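Cocosin 1 acidic chain (Cocos nucifera, PDB 5WPW) serves as a seed storage protein of coconut, an 11S globulin of two cupin domains that assembles into hexamers and acts as a nutrient reservoir. Local coordinates at residues T16-D28 / D206-G218. The protein carries 2 engineered substitutions. Residues are numbered along the deposited sequence; the frame is centred on the assembly and turned at random.
Sequences TVRSEAGVTDYFD and DDTRGEIVRAENG
The turn at Glu20 and Ala21, which joins hairpin strands 15-19 and 22-26, lies against 209-214; segments 22-26 and 212-214 run antiparallel (174°), their axes 7.4 Å apart. Glu20 N donates to Arg209 O at 2.9 Å. Ala21 N reaches Ile212 O at 3.0 Å. The Glu20 carboxylate takes a further backbone N-H. Its CG is anti to the backbone N (chi1 -179°) and the chain runs on extended, which carries OE1 to Arg214 N at 2.8 Å. That bond is nearly straight and uses the anti side of the carboxylate. A water also donates to Glu20 OE1 and to Arg214 O. The Glu20 carboxylate lies against the Arg209 methylenes, while the Arg209 guanidinium grips Asp207 side-on and bonds Asn391 O of a second subunit. Ala21 CB sits over one face of the Arg214 guanidinium. Ile212 CG2 packs 3.3 Å from Ala21 O. Ser19 CB wedges between Arg209 O and Ile212 O. Arg44 of strand 40-46 forms a salt bridge with Glu211 and also bonds the Thr24 hydroxyl. The hairpin edges one sheet of the N-terminal cupin domain, and 212-214 pairs with 50-57 of the other. Backbone bonds, two carboxylates and Ile212 packing thus join the sheets beside a subunit interface.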
ATOM      1  N   THR A  16     -21.993 -35.102 -15.331  1.00 46.14           N
ATOM      2  CA  THR A  16     -20.734 -35.556 -15.899  1.00 45.44           C
ATOM      3  C   THR A  16     -20.837 -35.442 -17.411  1.00 50.61           C
ATOM      4  O   THR A  16     -21.733 -36.040 -18.017  1.00 51.76           O
ATOM      5  CB  THR A  16     -20.443 -37.006 -15.490  1.00 45.06           C
ATOM      6  OG1 THR A  16     -20.378 -37.107 -14.063  1.00 51.34           O
ATOM      7  CG2 THR A  16     -19.131 -37.490 -16.101  1.00 49.15           C
ATOM      8  N   VAL A  17     -19.934 -34.678 -18.018  1.00 48.25           N
ATOM      9  CA  VAL A  17     -19.912 -34.478 -19.463  1.00 45.50           C
ATOM     10  C   VAL A  17     -18.674 -35.172 -20.005  1.00 46.64           C
ATOM     11  O   VAL A  17     -17.552 -34.856 -19.594  1.00 43.81           O
ATOM     12  CB  VAL A  17     -19.918 -32.986 -19.825  1.00 50.73           C
ATOM     13  CG1 VAL A  17     -19.879 -32.806 -21.338  1.00 53.80           C
ATOM     14  CG2 VAL A  17     -21.137 -32.307 -19.229  1.00 49.37           C
ATOM     15  N   ARG A  18     -18.865 -36.124 -20.915  1.00 48.27           N
ATOM     16  CA  ARG A  18     -17.737 -36.856 -21.469  1.00 44.92           C
ATOM     17  C   ARG A  18     -17.264 -36.190 -22.757  1.00 48.24           C
ATOM     18  O   ARG A  18     -18.060 -35.905 -23.656  1.00 50.42           O
ATOM     19  CB  ARG A  18     -18.087 -38.322 -21.728  1.00 50.84           C
ATOM     20  CG  ARG A  18     -16.845 -39.163 -21.919  1.00 46.35           C
ATOM     21  CD  ARG A  18     -17.125 -40.657 -21.990  1.00 59.20           C
ATOM     22  NE  ARG A  18     -16.666 -41.396 -20.811  1.00 59.32           N
ATOM     23  CZ  ARG A  18     -15.413 -41.440 -20.356  1.00 52.71           C
ATOM     24  NH1 ARG A  18     -15.139 -42.158 -19.273  1.00 53.49           N
ATOM     25  NH2 ARG A  18     -14.433 -40.771 -20.957  1.00 54.05           N
ATOM     26  N   SER A  19     -15.970 -35.929 -22.828  1.00 43.46           N
ATOM     27  CA  SER A  19     -15.310 -35.426 -24.016  1.00 42.13           C
ATOM     28  C   SER A  19     -14.502 -36.555 -24.658  1.00 43.35           C
ATOM     29  O   SER A  19     -14.428 -37.670 -24.138  1.00 36.13           O
ATOM     30  CB  SER A  19     -14.412 -34.233 -23.665  1.00 40.31           C
ATOM     31  OG  SER A  19     -15.164 -33.091 -23.288  1.00 39.17           O
ATOM     32  N   GLU A  20     -13.874 -36.228 -25.791  1.00 43.40           N
ATOM     33  CA  GLU A  20     -13.100 -37.205 -26.551  1.00 41.55           C
ATOM     34  C   GLU A  20     -11.941 -37.769 -25.736  1.00 45.71           C
ATOM     35  O   GLU A  20     -11.712 -38.984 -25.736  1.00 41.41           O
ATOM     36  CB  GLU A  20     -12.590 -36.551 -27.836  1.00 42.91           C
ATOM     37  CG  GLU A  20     -11.792 -37.451 -28.753  1.00 40.28           C
ATOM     38  CD  GLU A  20     -11.351 -36.726 -30.009  1.00 49.86           C
ATOM     39  OE1 GLU A  20     -10.484 -35.824 -29.917  1.00 44.23           O
ATOM     40  OE2 GLU A  20     -11.880 -37.052 -31.094  1.00 51.12           O
ATOM     41  N   ALA A  21     -11.204 -36.906 -25.026  1.00 38.61           N
ATOM     42  CA  ALA A  21      -9.985 -37.307 -24.326  1.00 39.64           C
ATOM     43  C   ALA A  21     -10.056 -37.030 -22.826  1.00 36.81           C
ATOM     44  O   ALA A  21      -9.025 -36.808 -22.186  1.00 37.65           O
ATOM     45  CB  ALA A  21      -8.762 -36.621 -24.930  1.00 34.94           C
ATOM     46  N   GLY A  22     -11.256 -37.040 -22.259  1.00 36.32           N
ATOM     47  CA  GLY A  22     -11.405 -36.855 -20.832  1.00 37.91           C
ATOM     48  C   GLY A  22     -12.855 -36.607 -20.473  1.00 39.96           C
ATOM     49  O   GLY A  22     -13.741 -36.668 -21.331  1.00 42.05           O
ATOM     50  N   VAL A  23     -13.079 -36.352 -19.175  1.00 35.42           N
ATOM     51  CA  VAL A  23     -14.394 -36.072 -18.605  1.00 37.48           C
ATOM     52  C   VAL A  23     -14.289 -34.925 -17.600  1.00 39.03           C
ATOM     53  O   VAL A  23     -13.266 -34.743 -16.923  1.00 33.76           O
ATOM     54  CB  VAL A  23     -15.034 -37.298 -17.898  1.00 40.74           C
ATOM     55  CG1 VAL A  23     -14.863 -38.569 -18.716  1.00 42.83           C
ATOM     56  CG2 VAL A  23     -14.482 -37.477 -16.502  1.00 36.37           C
ATOM     57  N   THR A  24     -15.380 -34.165 -17.495  1.00 33.87           N
ATOM     58  CA  THR A  24     -15.518 -33.054 -16.552  1.00 38.03           C
ATOM     59  C   THR A  24     -16.704 -33.324 -15.639  1.00 36.78           C
ATOM     60  O   THR A  24     -17.836 -33.450 -16.117  1.00 42.67           O
ATOM     61  CB  THR A  24     -15.716 -31.725 -17.290  1.00 36.63           C
ATOM     62  OG1 THR A  24     -14.662 -31.542 -18.249  1.00 33.87           O
ATOM     63  CG2 THR A  24     -15.704 -30.563 -16.305  1.00 39.25           C
ATOM     64  N   ASP A  25     -16.446 -33.407 -14.334  1.00 32.91           N
ATOM     65  CA  ASP A  25     -17.476 -33.632 -13.328  1.00 36.77           C
ATOM     66  C   ASP A  25     -17.816 -32.299 -12.687  1.00 36.93           C
ATOM     67  O   ASP A  25     -16.914 -31.575 -12.265  1.00 35.42           O
ATOM     68  CB  ASP A  25     -16.989 -34.605 -12.253  1.00 39.04           C
ATOM     69  CG  ASP A  25     -16.590 -35.931 -12.815  1.00 44.70           C
ATOM     70  OD1 ASP A  25     -17.159 -36.295 -13.870  1.00 51.52           O
ATOM     71  OD2 ASP A  25     -15.698 -36.589 -12.244  1.00 46.47           O
ATOM     72  N   TYR A  26     -19.095 -31.959 -12.630  1.00 34.93           N
ATOM     73  CA  TYR A  26     -19.511 -30.692 -12.037  1.00 42.83           C
ATOM     74  C   TYR A  26     -20.209 -30.949 -10.704  1.00 41.30           C
ATOM     75  O   TYR A  26     -21.192 -31.698 -10.646  1.00 42.01           O
ATOM     76  CB  TYR A  26     -20.424 -29.906 -12.981  1.00 39.25           C
ATOM     77  CG  TYR A  26     -19.832 -29.580 -14.345  1.00 40.48           C
ATOM     78  CD1 TYR A  26     -19.794 -30.543 -15.353  1.00 45.19           C
ATOM     79  CD2 TYR A  26     -19.343 -28.307 -14.640  1.00 42.59           C
ATOM     80  CE1 TYR A  26     -19.270 -30.253 -16.609  1.00 45.72           C
ATOM     81  CE2 TYR A  26     -18.813 -28.002 -15.900  1.00 34.59           C
ATOM     82  CZ  TYR A  26     -18.780 -28.987 -16.881  1.00 42.72           C
ATOM     83  OH  TYR A  26     -18.266 -28.729 -18.147  1.00 41.28           O
ATOM     84  N   PHE A  27     -19.708 -30.331  -9.634  1.00 34.63           N
ATOM     85  CA  PHE A  27     -20.514 -30.241  -8.421  1.00 36.99           C
ATOM     86  C   PHE A  27     -21.589 -29.182  -8.622  1.00 38.44           C
ATOM     87  O   PHE A  27     -21.459 -28.294  -9.466  1.00 40.32           O
ATOM     88  CB  PHE A  27     -19.658 -29.904  -7.200  1.00 34.69           C
ATOM     89  CG  PHE A  27     -18.602 -30.929  -6.871  1.00 34.64           C
ATOM     90  CD1 PHE A  27     -17.461 -31.043  -7.640  1.00 32.57           C
ATOM     91  CD2 PHE A  27     -18.740 -31.754  -5.752  1.00 36.74           C
ATOM     92  CE1 PHE A  27     -16.485 -31.974  -7.325  1.00 36.10           C
ATOM     93  CE2 PHE A  27     -17.770 -32.679  -5.428  1.00 28.42           C
ATOM     94  CZ  PHE A  27     -16.638 -32.789  -6.225  1.00 37.80           C
ATOM     95  N   ASP A  28     -22.675 -29.282  -7.853  1.00 39.71           N
ATOM     96  CA  ASP A  28     -23.842 -28.439  -8.100  1.00 43.66           C
ATOM     97  C   ASP A  28     -23.668 -27.094  -7.397  1.00 42.36           C
ATOM     98  O   ASP A  28     -23.825 -26.998  -6.178  1.00 42.57           O
ATOM     99  CB  ASP A  28     -25.133 -29.118  -7.651  1.00 39.91           C
ATOM    100  CG  ASP A  28     -26.359 -28.245  -7.888  1.00 43.03           C
ATOM    101  OD1 ASP A  28     -26.275 -27.277  -8.674  1.00 47.93           O
ATOM    102  OD2 ASP A  28     -27.411 -28.515  -7.280  1.00 49.53           O
ATOM    103  N   ASP A 206     -19.240 -27.949 -36.324  1.00 48.23           N
ATOM    104  CA  ASP A 206     -19.712 -29.326 -36.213  1.00 52.81           C
ATOM    105  C   ASP A 206     -18.790 -30.194 -35.362  1.00 52.14           C
ATOM    106  O   ASP A 206     -18.768 -31.417 -35.509  1.00 51.36           O
ATOM    107  CB  ASP A 206     -19.888 -29.932 -37.605  1.00 55.40           C
ATOM    108  CG  ASP A 206     -18.751 -29.566 -38.544  1.00 59.18           C
ATOM    109  OD1 ASP A 206     -17.581 -29.614 -38.102  1.00 61.29           O
ATOM    110  OD2 ASP A 206     -19.024 -29.228 -39.718  1.00 60.49           O
ATOM    111  N   ASP A 207     -18.028 -29.574 -34.465  1.00 50.17           N
ATOM    112  CA  ASP A 207     -17.138 -30.320 -33.585  1.00 50.15           C
ATOM    113  C   ASP A 207     -17.944 -31.193 -32.625  1.00 49.15           C
ATOM    114  O   ASP A 207     -18.958 -30.765 -32.068  1.00 52.17           O
ATOM    115  CB  ASP A 207     -16.238 -29.343 -32.811  1.00 49.45           C
ATOM    116  CG  ASP A 207     -14.987 -30.005 -32.246  1.00 50.11           C
ATOM    117  OD1 ASP A 207     -14.987 -31.246 -32.076  1.00 45.53           O
ATOM    118  OD2 ASP A 207     -14.006 -29.275 -31.951  1.00 48.55           O
ATOM    119  N   THR A 208     -17.497 -32.434 -32.438  1.00 52.19           N
ATOM    120  CA  THR A 208     -18.139 -33.351 -31.503  1.00 47.95           C
ATOM    121  C   THR A 208     -17.205 -33.783 -30.379  1.00 46.63           C
ATOM    122  O   THR A 208     -17.577 -34.642 -29.574  1.00 49.75           O
ATOM    123  CB  THR A 208     -18.687 -34.584 -32.242  1.00 45.70           C
ATOM    124  OG1 THR A 208     -19.531 -35.329 -31.356  1.00 55.59           O
ATOM    125  CG2 THR A 208     -17.566 -35.494 -32.700  1.00 46.00           C
ATOM    126  N   ARG A 209     -16.011 -33.198 -30.287  1.00 44.44           N
ATOM    127  CA  ARG A 209     -15.029 -33.656 -29.316  1.00 44.06           C
ATOM    128  C   ARG A 209     -15.266 -33.120 -27.903  1.00 44.18           C
ATOM    129  O   ARG A 209     -14.810 -33.742 -26.939  1.00 44.66           O
ATOM    130  CB  ARG A 209     -13.624 -33.269 -29.776  1.00 44.46           C
ATOM    131  CG  ARG A 209     -13.283 -33.705 -31.199  1.00 46.82           C
ATOM    132  CD  ARG A 209     -11.937 -33.137 -31.648  1.00 43.49           C
ATOM    133  NE  ARG A 209     -11.977 -31.683 -31.804  1.00 42.12           N
ATOM    134  CZ  ARG A 209     -10.893 -30.918 -31.876  1.00 37.71           C
ATOM    135  NH1 ARG A 209      -9.691 -31.471 -31.810  1.00 35.74           N
ATOM    136  NH2 ARG A 209     -11.007 -29.600 -32.020  1.00 37.83           N
ATOM    137  N   GLY A 210     -15.961 -31.999 -27.744  1.00 40.59           N
ATOM    138  CA  GLY A 210     -16.034 -31.409 -26.410  1.00 44.92           C
ATOM    139  C   GLY A 210     -14.805 -30.562 -26.109  1.00 41.54           C
ATOM    140  O   GLY A 210     -14.042 -30.186 -27.014  1.00 41.04           O
ATOM    141  N   GLU A 211     -14.596 -30.264 -24.817  1.00 39.48           N
ATOM    142  CA  GLU A 211     -13.529 -29.346 -24.423  1.00 33.73           C
ATOM    143  C   GLU A 211     -12.220 -30.042 -24.050  1.00 35.56           C
ATOM    144  O   GLU A 211     -11.227 -29.361 -23.771  1.00 32.16           O
ATOM    145  CB  GLU A 211     -13.998 -28.461 -23.259  1.00 37.21           C
ATOM    146  CG  GLU A 211     -14.323 -29.229 -22.019  1.00 40.40           C
ATOM    147  CD  GLU A 211     -14.296 -28.350 -20.776  1.00 46.95           C
ATOM    148  OE1 GLU A 211     -13.708 -27.240 -20.826  1.00 40.18           O
ATOM    149  OE2 GLU A 211     -14.851 -28.784 -19.743  1.00 51.75           O
ATOM    150  N   ILE A 212     -12.177 -31.370 -24.046  1.00 26.80           N
ATOM    151  CA  ILE A 212     -10.934 -32.110 -23.909  1.00 30.69           C
ATOM    152  C   ILE A 212     -10.819 -33.001 -25.140  1.00 31.73           C
ATOM    153  O   ILE A 212     -11.614 -33.931 -25.302  1.00 34.82           O
ATOM    154  CB  ILE A 212     -10.886 -32.942 -22.626  1.00 31.21           C
ATOM    155  CG1 ILE A 212     -11.228 -32.067 -21.410  1.00 34.05           C
ATOM    156  CG2 ILE A 212      -9.527 -33.591 -22.494  1.00 32.09           C
ATOM    157  CD1 ILE A 212     -11.565 -32.878 -20.152  1.00 34.26           C
ATOM    158  N   VAL A 213      -9.845 -32.713 -26.002  1.00 34.19           N
ATOM    159  CA  VAL A 213      -9.721 -33.350 -27.314  1.00 37.50           C
ATOM    160  C   VAL A 213      -8.403 -34.109 -27.404  1.00 35.89           C
ATOM    161  O   VAL A 213      -7.437 -33.801 -26.696  1.00 30.94           O
ATOM    162  CB  VAL A 213      -9.846 -32.307 -28.452  1.00 37.85           C
ATOM    163  CG1 VAL A 213     -11.051 -31.433 -28.208  1.00 32.47           C
ATOM    164  CG2 VAL A 213      -8.548 -31.468 -28.615  1.00 29.91           C
ATOM    165  N   ARG A 214      -8.358 -35.114 -28.287  1.00 34.51           N
ATOM    166  CA  ARG A 214      -7.172 -35.949 -28.425  1.00 35.00           C
ATOM    167  C   ARG A 214      -6.214 -35.331 -29.437  1.00 41.89           C
ATOM    168  O   ARG A 214      -6.620 -34.967 -30.546  1.00 45.50           O
ATOM    169  CB  ARG A 214      -7.561 -37.372 -28.849  1.00 42.88           C
ATOM    170  CG  ARG A 214      -6.446 -38.422 -28.736  1.00 44.18           C
ATOM    171  CD  ARG A 214      -6.293 -39.032 -27.315  1.00 50.02           C
ATOM    172  NE  ARG A 214      -7.515 -39.664 -26.800  1.00 52.80           N
ATOM    173  CZ  ARG A 214      -7.573 -40.450 -25.723  1.00 54.45           C
ATOM    174  NH1 ARG A 214      -6.469 -40.732 -25.026  1.00 48.50           N
ATOM    175  NH2 ARG A 214      -8.741 -40.964 -25.342  1.00 48.14           N
ATOM    176  N   ALA A 215      -4.954 -35.180 -29.043  1.00 33.04           N
ATOM    177  CA  ALA A 215      -3.883 -34.847 -29.983  1.00 38.49           C
ATOM    178  C   ALA A 215      -3.206 -36.165 -30.356  1.00 43.40           C
ATOM    179  O   ALA A 215      -2.388 -36.684 -29.595  1.00 43.55           O
ATOM    180  CB  ALA A 215      -2.889 -33.862 -29.379  1.00 34.15           C
ATOM    181  N   GLU A 216      -3.545 -36.710 -31.527  1.00 47.02           N
ATOM    182  CA  GLU A 216      -3.072 -38.057 -31.852  1.00 51.62           C
ATOM    183  C   GLU A 216      -1.589 -38.079 -32.221  1.00 48.73           C
ATOM    184  O   GLU A 216      -0.928 -39.107 -32.042  1.00 46.48           O
ATOM    185  CB  GLU A 216      -3.910 -38.668 -32.979  1.00 51.33           C
ATOM    186  CG  GLU A 216      -3.849 -40.200 -33.010  1.00 56.82           C
ATOM    187  CD  GLU A 216      -5.013 -40.833 -33.761  1.00 60.25           C
ATOM    188  OE1 GLU A 216      -4.900 -41.021 -34.994  1.00 62.28           O
ATOM    189  OE2 GLU A 216      -6.038 -41.149 -33.118  1.00 60.53           O
ATOM    190  N   ASN A 217      -1.046 -36.968 -32.722  1.00 40.28           N
ATOM    191  CA  ASN A 217       0.376 -36.868 -33.027  1.00 38.92           C
ATOM    192  C   ASN A 217       1.201 -36.343 -31.870  1.00 39.04           C
ATOM    193  O   ASN A 217       2.364 -35.970 -32.072  1.00 43.29           O
ATOM    194  CB  ASN A 217       0.594 -35.965 -34.238  1.00 45.87           C
ATOM    195  CG  ASN A 217       0.323 -36.669 -35.524  1.00 46.46           C
ATOM    196  OD1 ASN A 217       0.590 -37.866 -35.649  1.00 51.66           O
ATOM    197  ND2 ASN A 217      -0.212 -35.939 -36.504  1.00 54.80           N
ATOM    198  N   GLY A 218       0.633 -36.282 -30.674  1.00 40.46           N
ATOM    199  CA  GLY A 218       1.293 -35.607 -29.581  1.00 39.60           C
ATOM    200  C   GLY A 218       1.169 -34.119 -29.801  1.00 36.31           C
ATOM    201  O   GLY A 218       0.838 -33.667 -30.903  1.00 38.88           O
TER
HETATM  202  O   HOH W   1      -8.926 -34.651 -31.837  1.00 41.49           O